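PDB 2HAY: putative NAD(P)H-flavin oxidoreductase from Streptococcus pyogenes serotype M1, which binds flavin mononucleotide and probably catalyses NAD(P)H-dependent reduction of flavins, quinones or nitrogenous compounds. Local coordinates for residues B[96-99]-B[100-103]; B[141-144]-B[145-149]; B[186-189]-B[190-193]. All coordinates share one frame; numbering follows the deposited sequence.

Contact 1 of 3, residues B[96-99]-B[100-103]; sequences YDSP and AIKN
S98 turns its hydroxyl back over the start of the helix, where OG accepts the backbone N-H of I101 (OG to N, 3.2 Å) at a nearly straight 166°. The torsion that allows this sets OG between the backbone N and the carbonyl carbon (chi1 70°), bringing it within reach of I101 N. The same oxygen is also hydrogen-bonded to R95 O, so the hydroxyl joins the loop before the helix to the helix itself. I101 lies alongside: its CD1 comes within 3.5 Å of S98 OG, while its CG2, anti to the backbone N, reaches the carbonyl of Y96, with CG2 3.3 Å from Y96 O. The isoleucine thus fills the angle between the cap and the incoming loop; L120 and Y123 of helix 116-130 are among its further neighbours. The Y96 ring packs on Y123 and E124 of the same helix, and its OH is hydrogen-bonded to K128. At the exposed side the backbone takes over. K102 N donates to S98 O at 3.2 Å, and N103 N to P99 O at 2.8 Å; the N103 amide folds back beside that carbonyl, and the K102 chain runs outward, fully extended. A serine N-cap followed by proline in the first turn is a classic helix start, here opening helix 99-106 at the surface of the nitroreductase fold.

Contact 2 of 3, residues B[141-144]-B[145-149]; sequences FDWT and AKQTY. With FMN (flavin mononucleotide), chain F.
One face of the F141 ring carries the methyl of A145, with F141 CE2 4.2 Å from A145 CB, an apolar contact one turn apart on helix 137-162. The W143 indole meets the Q147 amide obliquely, their planes 52° apart, and W143 NE1 lies 3.6 Å from Q147 NE2. The edge of the Y149 ring is turned to the backbone of A145, while its OH is hydrogen-bonded to E170 of its own chain. Q147 is bent at its second torsion, which brings its amide back along the helix: NE2 donates to W143 O at 3.0 Å and 168°, with that oxygen almost in the amide plane but the donor tilted 30° from the carbonyl plane. The backbone bond from Q147 N to the same oxygen is weak, so the side chain supplements the helical bond there. T148 OG1 gives its proton to A145 O at 2.6 Å, in the carbonyl plane on a lone pair. D142 and K146 make reciprocal salt bridges with K146 and D142 of the second subunit. E170 of that subunit accepts from both W143 NE1 and Q147 NE2. With one N-H on W143 O, the other on this glutamate and OE1 accepting from S48 N, the Q147 amide has its rotation fixed. OE1 then sits 3.2 Å from the C7M methyl of FMN, a flavin hydrogen-bonded by R19, T20 and A21 of the second subunit. The chemistry implies a dimer interface built into the flavin pocket, where a gripped amide meets the methyl-bearing end of the flavin and buried charges are paired between subunits.

Contact 3 of 3, residues B[186-189]-B[190-193]; sequences VIDL and EKEG
E192 lays its side chain across I187, its CG 3.8 Å from I187 CB, and the carboxylate carries on to the backbone beyond. There OE2 accepts the N-H of D188 (OE2 to N, 2.8 Å; 165°) on its anti lone pair, the one facing away from OE1. The other oxygen is held in a salt bridge to R55, so both ends of the carboxylate are fixed and its negative charge is probably stabilised. The D188 side chain turns to the residues that follow. With CG anti to the backbone N (chi1 177°), OD1 lies above E190 and takes its N-H at 3.2 Å, met from over the carboxylate plane, which makes an Asx turn. The D188 carbonyl closes a type I beta turn through L189 and E190: K191 N donates to its oxygen at 2.8 Å, from well above the carbonyl plane, and E192 N adds a weak bond. L189 CD2 lies 3.5 Å from E192 O. The turn bends the chain sharply between helix 174-183, where N178 and L181 pack on I187 and N178 and H179 on L189, and strand 192-201. There G193 pairs through its backbone with A90 of strand 84-91, and K191 with K92 just beyond the ends of the two strands, while I187 and E192 both rest on I89.

Following the chain, the three contacts lie in series, and none nests within or crosses another. Contact 1 ends the loop after strand 84-91 and starts helix 99-106 at the surface; helix 116-130 backs it and also packs on W143 of contact 2. Contact 2 is one buried stretch of the long helix 137-162 and closes no loop. Contact 3 closes the loop between helix 174-183 and strand 192-201. Contacts 1 and 2 do not touch, their nearest atoms being about 5 Å apart, whereas contacts 2 and 3 meet where F141 CZ packs 3.6 Å from G193 O. F141, T144 and T148 against A90, with A145 and T148 against A195, seat helix 137-162 on strands 84-91 and 192-201.

Contact 1 of 3, residues B[96-99]-B[100-103]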
# COMPACT_ATOMS: atom_id res chain seq x y z
N TYR B 96 -7.28 -16.20 -11.50
CA TYR B 96 -6.13 -17.03 -11.89
C TYR B 96 -6.12 -17.43 -13.37
O TYR B 96 -5.04 -17.57 -13.95
CB TYR B 96 -6.01 -18.28 -11.00
CG TYR B 96 -7.19 -19.22 -11.09
CD1 TYR B 96 -8.30 -19.05 -10.28
CD2 TYR B 96 -7.19 -20.27 -12.01
CE1 TYR B 96 -9.39 -19.89 -10.39
CE2 TYR B 96 -8.30 -21.13 -12.14
CZ TYR B 96 -9.38 -20.94 -11.31
OH TYR B 96 -10.46 -21.78 -11.40
N ASP B 97 -7.30 -17.58 -13.99
CA ASP B 97 -7.35 -18.01 -15.39
C ASP B 97 -7.59 -16.88 -16.40
O ASP B 97 -7.85 -17.15 -17.57
CB ASP B 97 -8.38 -19.13 -15.57
CG ASP B 97 -9.79 -18.70 -15.20
OD1 ASP B 97 -10.76 -19.29 -15.72
OD2 ASP B 97 -9.91 -17.73 -14.41
N SER B 98 -7.49 -15.64 -15.94
CA SER B 98 -7.70 -14.44 -16.77
C SER B 98 -6.51 -14.19 -17.71
O SER B 98 -5.40 -14.68 -17.45
CB SER B 98 -7.87 -13.22 -15.89
OG SER B 98 -6.64 -12.90 -15.26
N PRO B 99 -6.75 -13.45 -18.80
CA PRO B 99 -5.67 -13.04 -19.72
C PRO B 99 -4.61 -12.20 -19.01
O PRO B 99 -3.42 -12.41 -19.25
CB PRO B 99 -6.41 -12.23 -20.80
CG PRO B 99 -7.83 -12.72 -20.75
CD PRO B 99 -8.07 -12.98 -19.27
N ALA B 100 -5.02 -11.29 -18.12
CA ALA B 100 -4.03 -10.51 -17.33
C ALA B 100 -3.01 -11.38 -16.56
O ALA B 100 -1.80 -11.12 -16.63
CB ALA B 100 -4.72 -9.50 -16.39
N ILE B 101 -3.49 -12.40 -15.85
CA ILE B 101 -2.59 -13.28 -15.08
C ILE B 101 -1.65 -14.04 -16.02
O ILE B 101 -0.46 -14.19 -15.74
CB ILE B 101 -3.31 -14.23 -14.06
CG1 ILE B 101 -3.41 -13.60 -12.66
CG2 ILE B 101 -2.50 -15.46 -13.80
CD1 ILE B 101 -4.50 -12.66 -12.50
N LYS B 102 -2.19 -14.50 -17.14
CA LYS B 102 -1.40 -15.19 -18.17
C LYS B 102 -0.32 -14.29 -18.78
O LYS B 102 0.81 -14.72 -19.00
CB LYS B 102 -2.34 -15.72 -19.27
CG LYS B 102 -1.67 -16.69 -20.22
CD LYS B 102 -2.58 -17.09 -21.36
CE LYS B 102 -1.76 -17.80 -22.46
NZ LYS B 102 -2.66 -18.55 -23.39
N ASN B 103 -0.66 -13.04 -19.03
CA ASN B 103 0.28 -12.11 -19.61
C ASN B 103 1.43 -11.76 -18.67
O ASN B 103 2.53 -11.46 -19.11
CB ASN B 103 -0.43 -10.85 -20.08
CG ASN B 103 -1.33 -11.10 -21.28
OD1 ASN B 103 -1.07 -12.00 -22.09
ND2 ASN B 103 -2.37 -10.30 -21.41

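Contact 2 of 3, residues B[141-144]-B[145-149]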
# COMPACT_ATOMS: atom_id res chain seq x y z
N PHE B 141 -10.99 -7.38 -6.95
CA PHE B 141 -10.72 -5.99 -7.21
C PHE B 141 -9.98 -5.38 -6.05
O PHE B 141 -9.01 -4.62 -6.24
CB PHE B 141 -12.01 -5.18 -7.51
CG PHE B 141 -11.74 -3.72 -7.64
CD1 PHE B 141 -11.13 -3.21 -8.81
CD2 PHE B 141 -12.00 -2.85 -6.58
CE1 PHE B 141 -10.80 -1.90 -8.92
CE2 PHE B 141 -11.67 -1.49 -6.68
CZ PHE B 141 -11.08 -1.01 -7.87
N ASP B 142 -10.45 -5.67 -4.83
CA ASP B 142 -9.83 -5.11 -3.63
C ASP B 142 -8.39 -5.62 -3.51
O ASP B 142 -7.50 -4.90 -3.07
CB ASP B 142 -10.68 -5.40 -2.38
CG ASP B 142 -11.82 -4.38 -2.19
OD1 ASP B 142 -11.70 -3.24 -2.68
OD2 ASP B 142 -12.82 -4.70 -1.53
N TRP B 143 -8.15 -6.84 -3.99
CA TRP B 143 -6.80 -7.35 -4.05
C TRP B 143 -5.86 -6.59 -5.00
O TRP B 143 -4.73 -6.25 -4.61
CB TRP B 143 -6.82 -8.83 -4.39
CG TRP B 143 -5.48 -9.44 -4.61
CD1 TRP B 143 -4.48 -9.60 -3.68
CD2 TRP B 143 -4.99 -9.99 -5.84
NE1 TRP B 143 -3.41 -10.25 -4.26
CE2 TRP B 143 -3.69 -10.49 -5.58
CE3 TRP B 143 -5.54 -10.13 -7.13
CZ2 TRP B 143 -2.89 -11.11 -6.57
CZ3 TRP B 143 -4.75 -10.75 -8.12
CH2 TRP B 143 -3.44 -11.23 -7.83
N THR B 144 -6.30 -6.31 -6.23
CA THR B 144 -5.47 -5.45 -7.08
C THR B 144 -5.37 -4.02 -6.55
O THR B 144 -4.29 -3.38 -6.67
CB THR B 144 -5.93 -5.45 -8.56
OG1 THR B 144 -7.29 -5.01 -8.63
CG2 THR B 144 -5.83 -6.86 -9.13
N ALA B 145 -6.48 -3.51 -6.00
CA ALA B 145 -6.48 -2.19 -5.37
C ALA B 145 -5.43 -2.12 -4.25
O ALA B 145 -4.71 -1.10 -4.14
CB ALA B 145 -7.87 -1.79 -4.88
N LYS B 146 -5.27 -3.20 -3.47
CA LYS B 146 -4.23 -3.25 -2.42
C LYS B 146 -2.85 -2.99 -2.98
O LYS B 146 -2.06 -2.26 -2.37
CB LYS B 146 -4.18 -4.58 -1.69
CG LYS B 146 -5.34 -4.82 -0.73
CD LYS B 146 -5.31 -6.23 -0.19
CE LYS B 146 -6.54 -6.47 0.65
NZ LYS B 146 -6.58 -7.88 1.16
N GLN B 147 -2.54 -3.61 -4.13
CA GLN B 147 -1.22 -3.41 -4.75
C GLN B 147 -0.92 -1.93 -5.02
O GLN B 147 0.22 -1.46 -4.85
CB GLN B 147 -1.02 -4.25 -6.03
CG GLN B 147 -1.49 -5.74 -5.95
CD GLN B 147 -0.99 -6.47 -4.75
OE1 GLN B 147 0.22 -6.57 -4.52
NE2 GLN B 147 -1.91 -6.99 -3.95
N THR B 148 -1.94 -1.19 -5.44
CA THR B 148 -1.76 0.24 -5.79
C THR B 148 -1.38 1.07 -4.59
O THR B 148 -0.71 2.10 -4.74
CB THR B 148 -3.00 0.88 -6.46
OG1 THR B 148 -4.04 1.06 -5.48
CG2 THR B 148 -3.48 0.02 -7.63
N TYR B 149 -1.80 0.64 -3.39
CA TYR B 149 -1.37 1.29 -2.13
C TYR B 149 0.15 1.18 -1.89
O TYR B 149 0.72 2.07 -1.27
CB TYR B 149 -2.17 0.78 -0.93
CG TYR B 149 -3.59 1.27 -0.90
CD1 TYR B 149 -4.58 0.70 -1.74
CD2 TYR B 149 -3.97 2.30 -0.06
CE1 TYR B 149 -5.89 1.17 -1.73
CE2 TYR B 149 -5.30 2.79 -0.05
CZ TYR B 149 -6.24 2.22 -0.88
OH TYR B 149 -7.54 2.67 -0.87
N1 FMN F . 7.59 -12.93 -3.75
C2 FMN F . 7.65 -14.21 -3.21
O2 FMN F . 8.62 -14.96 -3.43
N3 FMN F . 6.63 -14.69 -2.41
C4 FMN F . 5.50 -13.94 -2.13
O4 FMN F . 4.43 -14.53 -1.92
C4A FMN F . 5.42 -12.63 -2.66
N5 FMN F . 4.28 -11.85 -2.39
C5A FMN F . 4.18 -10.54 -2.86
C6 FMN F . 3.07 -9.77 -2.53
C7 FMN F . 2.93 -8.47 -3.00
C7M FMN F . 2.09 -7.52 -2.15
C8 FMN F . 3.95 -7.94 -3.81
C8M FMN F . 4.15 -6.45 -3.81
C9 FMN F . 5.07 -8.72 -4.15
C9A FMN F . 5.20 -10.02 -3.67
N10 FMN F . 6.34 -10.81 -3.96
C10 FMN F . 6.47 -12.12 -3.46
C1' FMN F . 7.31 -10.31 -5.00
C2' FMN F . 6.73 -10.28 -6.43
O2' FMN F . 6.70 -11.58 -7.01
C3' FMN F . 7.60 -9.33 -7.24
O3' FMN F . 7.40 -8.05 -6.69
C4' FMN F . 7.37 -9.27 -8.76
O4' FMN F . 7.76 -10.47 -9.40
C5' FMN F . 8.11 -8.06 -9.36
O5' FMN F . 9.53 -8.21 -9.35
P FMN F . 10.57 -7.37 -8.43
O1P FMN F . 11.67 -8.31 -8.00
O2P FMN F . 9.94 -6.74 -7.22
O3P FMN F . 11.18 -6.28 -9.24

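Contact 3 of 3, residues B[186-189]-B[190-193]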
# COMPACT_ATOMS: atom_id res chain seq x y z
N VAL B 186 -11.72 7.84 -19.59
CA VAL B 186 -10.48 7.84 -18.82
C VAL B 186 -10.17 6.40 -18.39
O VAL B 186 -9.02 5.95 -18.37
CB VAL B 186 -10.52 8.84 -17.62
CG1 VAL B 186 -9.22 8.79 -16.80
CG2 VAL B 186 -10.73 10.27 -18.13
N ILE B 187 -11.24 5.66 -18.07
CA ILE B 187 -11.12 4.26 -17.71
C ILE B 187 -12.12 3.45 -18.50
O ILE B 187 -13.10 3.98 -19.05
CB ILE B 187 -11.33 4.02 -16.18
CG1 ILE B 187 -12.76 4.36 -15.74
CG2 ILE B 187 -10.27 4.75 -15.34
CD1 ILE B 187 -13.07 3.92 -14.33
N ASP B 188 -11.86 2.15 -18.62
CA ASP B 188 -12.89 1.21 -19.08
C ASP B 188 -13.50 0.55 -17.83
O ASP B 188 -12.90 -0.36 -17.27
CB ASP B 188 -12.31 0.17 -20.03
CG ASP B 188 -13.34 -0.87 -20.47
OD1 ASP B 188 -14.53 -0.76 -20.11
OD2 ASP B 188 -12.96 -1.81 -21.19
N LEU B 189 -14.68 1.01 -17.42
CA LEU B 189 -15.33 0.55 -16.19
C LEU B 189 -15.59 -0.97 -16.13
O LEU B 189 -15.75 -1.56 -15.05
CB LEU B 189 -16.64 1.28 -15.96
CG LEU B 189 -16.87 1.98 -14.61
CD1 LEU B 189 -18.36 2.15 -14.29
CD2 LEU B 189 -16.07 1.34 -13.42
N GLU B 190 -15.66 -1.61 -17.28
CA GLU B 190 -15.84 -3.06 -17.27
C GLU B 190 -14.53 -3.81 -16.95
O GLU B 190 -14.57 -4.96 -16.55
CB GLU B 190 -16.47 -3.54 -18.59
CG GLU B 190 -17.76 -2.78 -19.02
CD GLU B 190 -19.02 -3.07 -18.14
OE1 GLU B 190 -20.03 -2.34 -18.33
OE2 GLU B 190 -19.03 -4.00 -17.28
N LYS B 191 -13.39 -3.12 -17.09
CA LYS B 191 -12.08 -3.75 -16.92
C LYS B 191 -11.30 -3.28 -15.69
O LYS B 191 -10.36 -3.93 -15.28
CB LYS B 191 -11.21 -3.54 -18.17
CG LYS B 191 -11.60 -4.42 -19.37
CD LYS B 191 -10.82 -4.03 -20.63
CE LYS B 191 -11.36 -4.76 -21.85
NZ LYS B 191 -10.85 -4.16 -23.12
N GLU B 192 -11.72 -2.15 -15.11
CA GLU B 192 -10.94 -1.41 -14.12
C GLU B 192 -11.81 -0.41 -13.33
O GLU B 192 -12.94 -0.08 -13.74
CB GLU B 192 -9.74 -0.68 -14.75
CG GLU B 192 -10.07 0.52 -15.64
CD GLU B 192 -8.98 0.87 -16.66
OE1 GLU B 192 -7.77 0.48 -16.51
OE2 GLU B 192 -9.34 1.53 -17.66
N GLY B 193 -11.29 -0.01 -12.18
CA GLY B 193 -11.97 0.93 -11.29
C GLY B 193 -10.93 1.73 -10.50
O GLY B 193 -9.79 1.30 -10.29